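Local coordinates for protein porin B (Pseudomonas putida, PDB 4GEY) that forms an outer-membrane beta-barrel channel that probably takes up sugars such as glucose, at residues 406-411 against 428-433; 163-168 against 391-396. The protein carries 2 engineered substitutions. One frame throughout, in Å; residues are numbered along the deposited sequence.

Contact 1 of 2, residues 406-411 against 428-433; sequences VRPNLQ and AGLKIQ. With C8E ((hydroxyethyloxy)tri(ethyloxy)octane), chain D.
In a beta hairpin of the barrel wall, Arg-407 and Lys-431 form a hydrogen-bonded antiparallel pair, with Arg-407 N meeting Lys-431 O at 2.7 Å. Asn-409 and Gly-429 pair likewise two residues on, Asn-409 N lying 2.9 Å from Gly-429 O. Pro-408 falls between them, opposite Leu-430 in a non-hydrogen-bonded pair that needs no N-H. Arg-407 O takes two donors from opposite faces of its plane: Lys-431 N, and Asn-409 ND2 at 3.3 Å. Asn-409 turns CG toward Gly-429 (chi1 56°), and its ND2 comes 3.2 Å from Gly-429 C. Glycine suits the site because it has no side chain to meet Asn-409 OD1, which accepts from Gln-411 NE2. Arg-407 and Lys-431 lie side by side, yet their tips part. The guanidinium, its plane 90° from the amide's, donates from its edge through NH1, which lies above the plane of the Gln-433 carbonyl, to OE1; the modelled separation is too short to take literally. The extended lysine carries NZ to Phe-165 O, Cys-163 O and a salt bridge with Glu-121, a residue of the glucose pocket. On the other face, Leu-430 CD1 touches Val-406 CG1 and Pro-408 CD, both at 3.9 Å. C4 of the detergent C8E continues this apolar surface, 3.5 Å from Leu-410 CD1. Polar residues inward and apolar ones toward lipid are the alternation of an outer-membrane porin strand.

Contact 2 of 2, residues 163-168 against 391-396; sequences CDFQNL and NAELYY. With C8E ((hydroxyethyloxy)tri(ethyloxy)octane), chain D; C8E ((hydroxyethyloxy)tri(ethyloxy)octane), chain F.
Glu-393, on a wall strand of the porin barrel, receives two successive backbone N-H groups of the loop 163-168, which is folded against the inside of that wall. Gln-166 N donates to Glu-393 OE2 on its syn lone pair, at 2.7 Å. A weak second bond runs from the same N-H to OE1. Asn-167 N reaches OE1 on the syn side, 21° out of the carboxylate plane. A carboxylate suits the place because its two oxygens can serve adjacent amides, and the extended chain, with CG anti to the backbone N (chi1 -179°), carries them across. Beside it, Phe-165 and Tyr-395 make a T-shaped stack, planes at 76°, in which the tyrosine supplies the edge: its CE2 lies over the centre of the Phe-165 ring, 3.3 Å above the plane. The Glu-393 side chain runs past Phe-165 in the opposite direction, CD coming 3.4 Å from Phe-165 CD2. Asn-167 and Asn-391 cross at about a right angle, Asn-167 ND2 donating to Asn-391 OD1 at 3.0 Å. Farther out, Asp-347 bonds the hydroxyl of Tyr-395, the backbone O atoms of Val-52 and Val-119 accept from Gln-166 NE2, and Glu-389 holds Asn-391 ND2. Asn-167 OD1 bonds Ser-117 OG, and its ND2 also bonds Gln-411 OE1.

Overall arrangement
Following the chain from the N terminus, residues 163-168 come first, in the loop between strand 145-149 and helix 175-178. They meet their partner only after 222 further residues, when strand 388-399 comes round, so contact 2 closes a long loop spanning much of the barrel. Contact 1 then opens on the next strand, 404-414, and closes over 16 residues as a hairpin with 425-435. The two are in series, neither nesting nor crossing, with centres about 8 Å apart. Strands 388-399, 404-414 and 425-435 are successive neighbours in the wall, and the inner loop bridges all three. One detergent molecule, C8E of chain D, touches both contacts on the outer side.

Contact 1 of 2, residues 406-411 against 428-433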
ATOM      1  N   VAL A 406       2.743   6.741 -18.480  1.00 27.32           N
ATOM      2  CA  VAL A 406       1.494   7.460 -18.325  1.00 25.23           C
ATOM      3  C   VAL A 406       0.391   6.424 -18.393  1.00 33.59           C
ATOM      4  O   VAL A 406       0.260   5.736 -19.418  1.00 31.11           O
ATOM      5  CB  VAL A 406       1.346   8.499 -19.485  1.00 26.24           C
ATOM      6  CG1 VAL A 406      -0.073   8.983 -19.623  1.00 26.22           C
ATOM      7  CG2 VAL A 406       2.297   9.664 -19.272  1.00 26.70           C
ATOM      8  N   ARG A 407      -0.378   6.257 -17.316  1.00 32.67           N
ATOM      9  CA  ARG A 407      -1.496   5.302 -17.401  1.00 31.69           C
ATOM     10  C   ARG A 407      -2.868   5.811 -17.030  1.00 31.06           C
ATOM     11  O   ARG A 407      -3.199   5.946 -15.860  1.00 30.75           O
ATOM     12  CB  ARG A 407      -1.216   3.941 -16.726  1.00 29.48           C
ATOM     13  CG  ARG A 407      -0.508   3.971 -15.430  1.00 32.87           C
ATOM     14  CD  ARG A 407      -0.509   2.589 -14.813  1.00 37.41           C
ATOM     15  NE  ARG A 407       0.537   1.729 -15.353  1.00 41.17           N
ATOM     16  CZ  ARG A 407       1.812   1.786 -14.975  1.00 45.35           C
ATOM     17  NH1 ARG A 407       2.189   2.672 -14.063  1.00 49.48           N
ATOM     18  NH2 ARG A 407       2.709   0.968 -15.505  1.00 22.86           N
ATOM     19  N   PRO A 408      -3.678   6.103 -18.054  1.00 34.00           N
ATOM     20  CA  PRO A 408      -5.104   6.343 -17.837  1.00 31.43           C
ATOM     21  C   PRO A 408      -5.753   5.093 -17.272  1.00 31.66           C
ATOM     22  O   PRO A 408      -5.350   3.962 -17.592  1.00 32.65           O
ATOM     23  CB  PRO A 408      -5.634   6.619 -19.250  1.00 30.01           C
ATOM     24  CG  PRO A 408      -4.565   6.115 -20.186  1.00 25.47           C
ATOM     25  CD  PRO A 408      -3.284   6.326 -19.455  1.00 30.75           C
ATOM     26  N   ASN A 409      -6.754   5.296 -16.430  1.00 33.79           N
ATOM     27  CA  ASN A 409      -7.478   4.181 -15.852  1.00 30.48           C
ATOM     28  C   ASN A 409      -8.940   4.501 -15.609  1.00 25.71           C
ATOM     29  O   ASN A 409      -9.347   5.667 -15.580  1.00 28.21           O
ATOM     30  CB  ASN A 409      -6.809   3.723 -14.560  1.00 21.92           C
ATOM     31  CG  ASN A 409      -6.675   4.838 -13.549  1.00 29.92           C
ATOM     32  OD1 ASN A 409      -7.469   4.942 -12.612  1.00 33.65           O
ATOM     33  ND2 ASN A 409      -5.662   5.679 -13.727  1.00 28.17           N
ATOM     34  N   LEU A 410      -9.720   3.442 -15.442  1.00 31.82           N
ATOM     35  CA  LEU A 410     -11.136   3.541 -15.139  1.00 34.51           C
ATOM     36  C   LEU A 410     -11.364   2.759 -13.862  1.00 33.64           C
ATOM     37  O   LEU A 410     -10.995   1.590 -13.770  1.00 35.78           O
ATOM     38  CB  LEU A 410     -11.954   2.914 -16.263  1.00 33.89           C
ATOM     39  CG  LEU A 410     -12.860   3.764 -17.145  1.00 36.70           C
ATOM     40  CD1 LEU A 410     -12.530   3.517 -18.601  1.00 33.65           C
ATOM     41  CD2 LEU A 410     -14.299   3.389 -16.890  1.00 47.46           C
ATOM     42  N   GLN A 411     -11.980   3.399 -12.878  1.00 38.11           N
ATOM     43  CA  GLN A 411     -12.229   2.758 -11.593  1.00 29.40           C
ATOM     44  C   GLN A 411     -13.708   2.670 -11.301  1.00 30.67           C
ATOM     45  O   GLN A 411     -14.455   3.605 -11.597  1.00 38.88           O
ATOM     46  CB  GLN A 411     -11.552   3.545 -10.485  1.00 23.84           C
ATOM     47  CG  GLN A 411     -10.055   3.398 -10.487  1.00 29.81           C
ATOM     48  CD  GLN A 411      -9.419   4.216  -9.412  1.00 31.75           C
ATOM     49  OE1 GLN A 411      -9.638   3.965  -8.234  1.00 40.52           O
ATOM     50  NE2 GLN A 411      -8.627   5.209  -9.801  1.00 31.71           N
ATOM     51  N   ALA A 428     -12.777   8.379 -13.307  1.00 30.12           N
ATOM     52  CA  ALA A 428     -11.731   8.454 -14.310  1.00 24.77           C
ATOM     53  C   ALA A 428     -10.428   8.854 -13.635  1.00 28.64           C
ATOM     54  O   ALA A 428     -10.385   9.825 -12.874  1.00 22.66           O
ATOM     55  CB  ALA A 428     -12.097   9.460 -15.372  1.00 23.92           C
ATOM     56  N   GLY A 429      -9.368   8.098 -13.907  1.00 27.18           N
ATOM     57  CA  GLY A 429      -8.076   8.393 -13.332  1.00 22.26           C
ATOM     58  C   GLY A 429      -6.997   8.544 -14.383  1.00 28.48           C
ATOM     59  O   GLY A 429      -7.144   8.065 -15.501  1.00 27.30           O
ATOM     60  N   LEU A 430      -5.924   9.237 -14.022  1.00 22.73           N
ATOM     61  CA  LEU A 430      -4.715   9.306 -14.833  1.00 25.88           C
ATOM     62  C   LEU A 430      -3.532   9.207 -13.878  1.00 26.41           C
ATOM     63  O   LEU A 430      -3.391  10.009 -12.945  1.00 23.27           O
ATOM     64  CB  LEU A 430      -4.648  10.617 -15.632  1.00 26.07           C
ATOM     65  CG  LEU A 430      -3.392  10.808 -16.504  1.00 29.44           C
ATOM     66  CD1 LEU A 430      -3.240   9.638 -17.469  1.00 24.72           C
ATOM     67  CD2 LEU A 430      -3.401  12.117 -17.284  1.00 25.52           C
ATOM     68  N   LYS A 431      -2.687   8.212 -14.087  1.00 22.63           N
ATOM     69  CA  LYS A 431      -1.554   8.018 -13.196  1.00 23.84           C
ATOM     70  C   LYS A 431      -0.266   8.195 -13.970  1.00 22.88           C
ATOM     71  O   LYS A 431      -0.099   7.630 -15.049  1.00 38.88           O
ATOM     72  CB  LYS A 431      -1.615   6.642 -12.514  1.00 21.70           C
ATOM     73  CG  LYS A 431      -0.442   6.371 -11.608  1.00 21.48           C
ATOM     74  CD  LYS A 431      -0.716   5.226 -10.636  1.00 23.97           C
ATOM     75  CE  LYS A 431       0.539   4.890  -9.848  1.00 20.82           C
ATOM     76  NZ  LYS A 431       0.286   3.983  -8.710  1.00 27.72           N
ATOM     77  N   ILE A 432       0.627   9.001 -13.415  1.00 23.49           N
ATOM     78  CA  ILE A 432       1.902   9.320 -14.038  1.00 23.70           C
ATOM     79  C   ILE A 432       3.058   8.894 -13.141  1.00 30.90           C
ATOM     80  O   ILE A 432       3.047   9.162 -11.933  1.00 34.49           O
ATOM     81  CB  ILE A 432       2.038  10.831 -14.264  1.00 24.40           C
ATOM     82  CG1 ILE A 432       1.017  11.321 -15.276  1.00 24.83           C
ATOM     83  CG2 ILE A 432       3.443  11.182 -14.726  1.00 28.68           C
ATOM     84  CD1 ILE A 432       1.343  12.708 -15.775  1.00 26.14           C
ATOM     85  N   GLN A 433       4.058   8.242 -13.730  1.00 27.51           N
ATOM     86  CA  GLN A 433       5.255   7.856 -12.997  1.00 23.71           C
ATOM     87  C   GLN A 433       6.473   8.320 -13.746  1.00 26.19           C
ATOM     88  O   GLN A 433       6.615   8.044 -14.928  1.00 35.12           O
ATOM     89  CB  GLN A 433       5.321   6.347 -12.821  1.00 23.22           C
ATOM     90  CG  GLN A 433       4.239   5.786 -11.942  1.00 22.45           C
ATOM     91  CD  GLN A 433       4.137   4.282 -12.068  1.00 34.04           C
ATOM     92  OE1 GLN A 433       4.297   3.733 -13.157  1.00 38.11           O
ATOM     93  NE2 GLN A 433       3.882   3.603 -10.955  1.00 34.91           N
TER
HETATM   94  C1  C8E D 503      -8.261   9.024 -18.377  1.00 50.21           C
HETATM   95  C2  C8E D 503      -9.622   8.352 -18.217  1.00 52.18           C
HETATM   96  C3  C8E D 503      -9.956   7.505 -19.441  1.00 57.97           C
HETATM   97  C4  C8E D 503     -10.159   6.050 -19.027  1.00 62.28           C
HETATM   98  C5  C8E D 503      -8.985   5.151 -19.433  1.00 67.24           C
HETATM   99  C6  C8E D 503      -9.422   3.907 -20.209  1.00 63.75           C
HETATM  100  C7  C8E D 503      -8.528   2.702 -19.922  1.00 59.25           C
HETATM  101  C8  C8E D 503      -9.214   1.407 -20.344  1.00 65.65           C
HETATM  102  O9  C8E D 503      -8.771   0.938 -21.611  1.00 75.09           O
HETATM  103  C10 C8E D 503      -8.176  -0.353 -21.588  1.00 73.44           C
HETATM  104  C11 C8E D 503      -8.449  -1.129 -22.886  1.00 74.09           C
HETATM  105  O12 C8E D 503      -8.042  -0.435 -24.058  1.00 80.75           O
HETATM  106  C13 C8E D 503      -7.529  -1.306 -25.064  1.00 79.97           C
HETATM  107  C14 C8E D 503      -6.578  -0.588 -26.036  1.00 77.89           C
HETATM  108  O15 C8E D 503      -6.572  -1.205 -27.316  1.00 79.32           O
HETATM  109  C16 C8E D 503      -5.278  -1.564 -27.773  1.00 78.53           C
HETATM  110  C17 C8E D 503      -4.887  -0.836 -29.063  1.00 79.99           C
HETATM  111  O18 C8E D 503      -3.582  -1.218 -29.480  1.00 77.81           O
HETATM  112  C19 C8E D 503      -3.515  -1.884 -30.729  1.00 70.24           C
HETATM  113  C20 C8E D 503      -2.151  -1.609 -31.358  1.00 65.88           C
HETATM  114  O21 C8E D 503      -2.235  -1.463 -32.759  1.00 66.45           O

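Contact 2 of 2, residues 163-168 against 391-396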
ATOM      1  N   CYS A 163       2.941  -1.214  -7.339  1.00 25.76           N
ATOM      2  CA  CYS A 163       2.039  -0.077  -7.263  1.00 30.83           C
ATOM      3  C   CYS A 163       1.869   0.588  -8.620  1.00 29.29           C
ATOM      4  O   CYS A 163       2.206   1.763  -8.800  1.00 20.46           O
ATOM      5  CB  CYS A 163       2.539   0.943  -6.245  1.00 20.07           C
ATOM      6  SG  CYS A 163       1.300   2.172  -5.821  1.00 41.97           S
ATOM      7  N   ASP A 164       1.337  -0.171  -9.569  1.00 21.49           N
ATOM      8  CA  ASP A 164       1.074   0.374 -10.888  1.00 20.73           C
ATOM      9  C   ASP A 164      -0.369   0.869 -11.012  1.00 32.75           C
ATOM     10  O   ASP A 164      -0.620   1.873 -11.695  1.00 33.43           O
ATOM     11  CB  ASP A 164       1.429  -0.630 -11.979  1.00 21.13           C
ATOM     12  CG  ASP A 164       2.927  -0.756 -12.181  1.00 37.31           C
ATOM     13  OD1 ASP A 164       3.643   0.240 -11.921  1.00 33.71           O
ATOM     14  OD2 ASP A 164       3.391  -1.847 -12.595  1.00 35.84           O
ATOM     15  N   PHE A 165      -1.305   0.181 -10.348  1.00 27.97           N
ATOM     16  CA  PHE A 165      -2.711   0.590 -10.344  1.00 22.10           C
ATOM     17  C   PHE A 165      -2.845   1.939  -9.624  1.00 27.05           C
ATOM     18  O   PHE A 165      -1.956   2.338  -8.888  1.00 26.68           O
ATOM     19  CB  PHE A 165      -3.598  -0.463  -9.665  1.00 29.80           C
ATOM     20  CG  PHE A 165      -3.846  -1.695 -10.500  1.00 32.56           C
ATOM     21  CD1 PHE A 165      -2.944  -2.759 -10.489  1.00 26.52           C
ATOM     22  CD2 PHE A 165      -4.996  -1.804 -11.279  1.00 29.75           C
ATOM     23  CE1 PHE A 165      -3.171  -3.894 -11.254  1.00 21.73           C
ATOM     24  CE2 PHE A 165      -5.232  -2.940 -12.057  1.00 27.65           C
ATOM     25  CZ  PHE A 165      -4.323  -3.985 -12.042  1.00 28.11           C
ATOM     26  N   GLN A 166      -3.938   2.655  -9.847  1.00 27.17           N
ATOM     27  CA  GLN A 166      -4.142   3.905  -9.139  1.00 24.13           C
ATOM     28  C   GLN A 166      -4.918   3.657  -7.847  1.00 32.62           C
ATOM     29  O   GLN A 166      -4.714   4.337  -6.832  1.00 19.63           O
ATOM     30  CB  GLN A 166      -4.880   4.916 -10.015  1.00 20.36           C
ATOM     31  CG  GLN A 166      -5.034   6.285  -9.354  1.00 20.43           C
ATOM     32  CD  GLN A 166      -5.318   7.392 -10.347  1.00 23.60           C
ATOM     33  OE1 GLN A 166      -4.647   7.512 -11.377  1.00 28.72           O
ATOM     34  NE2 GLN A 166      -6.322   8.205 -10.050  1.00 26.46           N
ATOM     35  N   ASN A 167      -5.816   2.678  -7.903  1.00 19.64           N
ATOM     36  CA  ASN A 167      -6.659   2.341  -6.775  1.00 20.45           C
ATOM     37  C   ASN A 167      -5.871   1.612  -5.674  1.00 24.11           C
ATOM     38  O   ASN A 167      -5.154   0.654  -5.945  1.00 25.13           O
ATOM     39  CB  ASN A 167      -7.811   1.479  -7.260  1.00 21.89           C
ATOM     40  CG  ASN A 167      -8.885   1.304  -6.219  1.00 21.54           C
ATOM     41  OD1 ASN A 167      -8.716   0.569  -5.244  1.00 24.54           O
ATOM     42  ND2 ASN A 167     -10.010   1.960  -6.430  1.00 20.37           N
ATOM     43  N   LEU A 168      -6.029   2.071  -4.436  1.00 26.87           N
ATOM     44  CA  LEU A 168      -5.270   1.562  -3.293  1.00 24.11           C
ATOM     45  C   LEU A 168      -5.347   0.062  -3.161  1.00 24.66           C
ATOM     46  O   LEU A 168      -4.359  -0.571  -2.822  1.00 33.74           O
ATOM     47  CB  LEU A 168      -5.755   2.194  -1.984  1.00 28.58           C
ATOM     48  CG  LEU A 168      -4.720   2.777  -1.019  1.00 32.18           C
ATOM     49  CD1 LEU A 168      -5.292   2.822   0.385  1.00 29.02           C
ATOM     50  CD2 LEU A 168      -3.401   2.036  -1.052  1.00 32.99           C
ATOM     51  N   ASN A 391     -13.951  -2.816  -5.259  1.00 22.92           N
ATOM     52  CA  ASN A 391     -13.215  -1.898  -6.118  1.00 23.78           C
ATOM     53  C   ASN A 391     -12.801  -2.624  -7.369  1.00 31.88           C
ATOM     54  O   ASN A 391     -12.485  -3.820  -7.320  1.00 37.79           O
ATOM     55  CB  ASN A 391     -11.953  -1.371  -5.434  1.00 21.97           C
ATOM     56  CG  ASN A 391     -12.243  -0.360  -4.338  1.00 30.02           C
ATOM     57  OD1 ASN A 391     -11.980   0.842  -4.492  1.00 27.50           O
ATOM     58  ND2 ASN A 391     -12.758  -0.841  -3.213  1.00 29.38           N
ATOM     59  N   ALA A 392     -12.789  -1.904  -8.488  1.00 27.68           N
ATOM     60  CA  ALA A 392     -12.236  -2.447  -9.718  1.00 25.54           C
ATOM     61  C   ALA A 392     -11.524  -1.372 -10.527  1.00 32.91           C
ATOM     62  O   ALA A 392     -11.974  -0.221 -10.595  1.00 34.66           O
ATOM     63  CB  ALA A 392     -13.310  -3.130 -10.545  1.00 21.80           C
ATOM     64  N   GLU A 393     -10.406  -1.752 -11.138  1.00 31.46           N
ATOM     65  CA  GLU A 393      -9.684  -0.846 -12.016  1.00 22.84           C
ATOM     66  C   GLU A 393      -9.310  -1.524 -13.330  1.00 21.71           C
ATOM     67  O   GLU A 393      -8.898  -2.682 -13.369  1.00 29.39           O
ATOM     68  CB  GLU A 393      -8.435  -0.304 -11.307  1.00 25.16           C
ATOM     69  CG  GLU A 393      -7.592   0.692 -12.124  1.00 28.02           C
ATOM     70  CD  GLU A 393      -6.427   1.295 -11.320  1.00 28.05           C
ATOM     71  OE1 GLU A 393      -6.486   1.270 -10.067  1.00 28.39           O
ATOM     72  OE2 GLU A 393      -5.450   1.790 -11.934  1.00 30.08           O
ATOM     73  N   LEU A 394      -9.481  -0.800 -14.421  1.00 29.56           N
ATOM     74  CA  LEU A 394      -8.922  -1.219 -15.694  1.00 31.96           C
ATOM     75  C   LEU A 394      -8.008  -0.086 -16.160  1.00 38.92           C
ATOM     76  O   LEU A 394      -8.419   1.080 -16.168  1.00 32.06           O
ATOM     77  CB  LEU A 394     -10.033  -1.481 -16.702  1.00 25.15           C
ATOM     78  CG  LEU A 394      -9.618  -1.465 -18.169  1.00 27.24           C
ATOM     79  CD1 LEU A 394      -8.682  -2.628 -18.448  1.00 24.46           C
ATOM     80  CD2 LEU A 394     -10.842  -1.471 -19.109  1.00 25.11           C
ATOM     81  N   TYR A 395      -6.766  -0.409 -16.512  1.00 22.85           N
ATOM     82  CA  TYR A 395      -5.848   0.633 -16.948  1.00 27.28           C
ATOM     83  C   TYR A 395      -5.068   0.275 -18.203  1.00 29.54           C
ATOM     84  O   TYR A 395      -5.025  -0.884 -18.614  1.00 26.68           O
ATOM     85  CB  TYR A 395      -4.908   1.074 -15.808  1.00 28.06           C
ATOM     86  CG  TYR A 395      -3.752   0.132 -15.457  1.00 27.65           C
ATOM     87  CD1 TYR A 395      -2.678  -0.041 -16.319  1.00 29.64           C
ATOM     88  CD2 TYR A 395      -3.709  -0.522 -14.240  1.00 29.61           C
ATOM     89  CE1 TYR A 395      -1.638  -0.857 -16.009  1.00 29.20           C
ATOM     90  CE2 TYR A 395      -2.652  -1.350 -13.911  1.00 32.82           C
ATOM     91  CZ  TYR A 395      -1.619  -1.514 -14.805  1.00 34.59           C
ATOM     92  OH  TYR A 395      -0.549  -2.337 -14.514  1.00 36.91           O
ATOM     93  N   TYR A 396      -4.444   1.288 -18.800  1.00 30.80           N
ATOM     94  CA  TYR A 396      -3.534   1.088 -19.927  1.00 32.96           C
ATOM     95  C   TYR A 396      -2.283   1.933 -19.679  1.00 33.98           C
ATOM     96  O   TYR A 396      -2.371   3.148 -19.514  1.00 32.63           O
ATOM     97  CB  TYR A 396      -4.191   1.462 -21.270  1.00 25.76           C
ATOM     98  CG  TYR A 396      -3.307   1.123 -22.453  1.00 35.51           C
ATOM     99  CD1 TYR A 396      -2.194   1.904 -22.764  1.00 35.07           C
ATOM    100  CD2 TYR A 396      -3.561   0.002 -23.249  1.00 39.56           C
ATOM    101  CE1 TYR A 396      -1.359   1.579 -23.829  1.00 37.75           C
ATOM    102  CE2 TYR A 396      -2.733  -0.329 -24.324  1.00 28.25           C
ATOM    103  CZ  TYR A 396      -1.635   0.463 -24.598  1.00 33.16           C
ATOM    104  OH  TYR A 396      -0.799   0.165 -25.638  1.00 35.09           O
TER
HETATM  105  C1  C8E D 503      -8.261   9.024 -18.377  1.00 50.21           C
HETATM  106  C2  C8E D 503      -9.622   8.352 -18.217  1.00 52.18           C
HETATM  107  C3  C8E D 503      -9.956   7.505 -19.441  1.00 57.97           C
HETATM  108  C4  C8E D 503     -10.159   6.050 -19.027  1.00 62.28           C
HETATM  109  C5  C8E D 503      -8.985   5.151 -19.433  1.00 67.24           C
HETATM  110  C6  C8E D 503      -9.422   3.907 -20.209  1.00 63.75           C
HETATM  111  C7  C8E D 503      -8.528   2.702 -19.922  1.00 59.25           C
HETATM  112  C8  C8E D 503      -9.214   1.407 -20.344  1.00 65.65           C
HETATM  113  O9  C8E D 503      -8.771   0.938 -21.611  1.00 75.09           O
HETATM  114  C10 C8E D 503      -8.176  -0.353 -21.588  1.00 73.44           C
HETATM  115  C11 C8E D 503      -8.449  -1.129 -22.886  1.00 74.09           C
HETATM  116  O12 C8E D 503      -8.042  -0.435 -24.058  1.00 80.75           O
HETATM  117  C13 C8E D 503      -7.529  -1.306 -25.064  1.00 79.97           C
HETATM  118  C14 C8E D 503      -6.578  -0.588 -26.036  1.00 77.89           C
HETATM  119  O15 C8E D 503      -6.572  -1.205 -27.316  1.00 79.32           O
HETATM  120  C16 C8E D 503      -5.278  -1.564 -27.773  1.00 78.53           C
HETATM  121  C17 C8E D 503      -4.887  -0.836 -29.063  1.00 79.99           C
HETATM  122  O18 C8E D 503      -3.582  -1.218 -29.480  1.00 77.81           O
HETATM  123  C19 C8E D 503      -3.515  -1.884 -30.729  1.00 70.24           C
HETATM  124  C20 C8E D 503      -2.151  -1.609 -31.358  1.00 65.88           C
HETATM  125  O21 C8E D 503      -2.235  -1.463 -32.759  1.00 66.45           O
HETATM  126  C7  C8E F 505     -13.380  -1.121 -14.005  1.00 50.04           C
HETATM  127  C8  C8E F 505     -14.227  -0.117 -14.781  1.00 50.05           C
HETATM  128  O9  C8E F 505     -15.398  -0.769 -15.218  1.00 52.09           O
HETATM  129  C10 C8E F 505     -16.563   0.027 -15.145  1.00 52.87           C
HETATM  130  C11 C8E F 505     -17.776  -0.805 -15.556  1.00 54.77           C
HETATM  131  O12 C8E F 505     -18.965  -0.070 -15.356  1.00 59.07           O
HETATM  132  C13 C8E F 505     -20.038  -0.927 -15.015  1.00 62.73           C
HETATM  133  C14 C8E F 505     -21.392  -0.226 -15.108  1.00 64.53           C
HETATM  134  O15 C8E F 505     -22.372  -1.207 -15.377  1.00 72.99           O
HETATM  135  C16 C8E F 505     -23.124  -1.592 -14.242  1.00 77.31           C
HETATM  136  C17 C8E F 505     -24.071  -0.473 -13.815  1.00 83.90           C
HETATM  137  O18 C8E F 505     -25.122  -0.379 -14.751  1.00 88.51           O
HETATM  138  C19 C8E F 505     -26.289  -1.054 -14.333  1.00 90.17           C
HETATM  139  C20 C8E F 505     -27.460  -0.522 -15.150  1.00 89.95           C
HETATM  140  O21 C8E F 505     -26.968   0.161 -16.289  1.00 86.61           O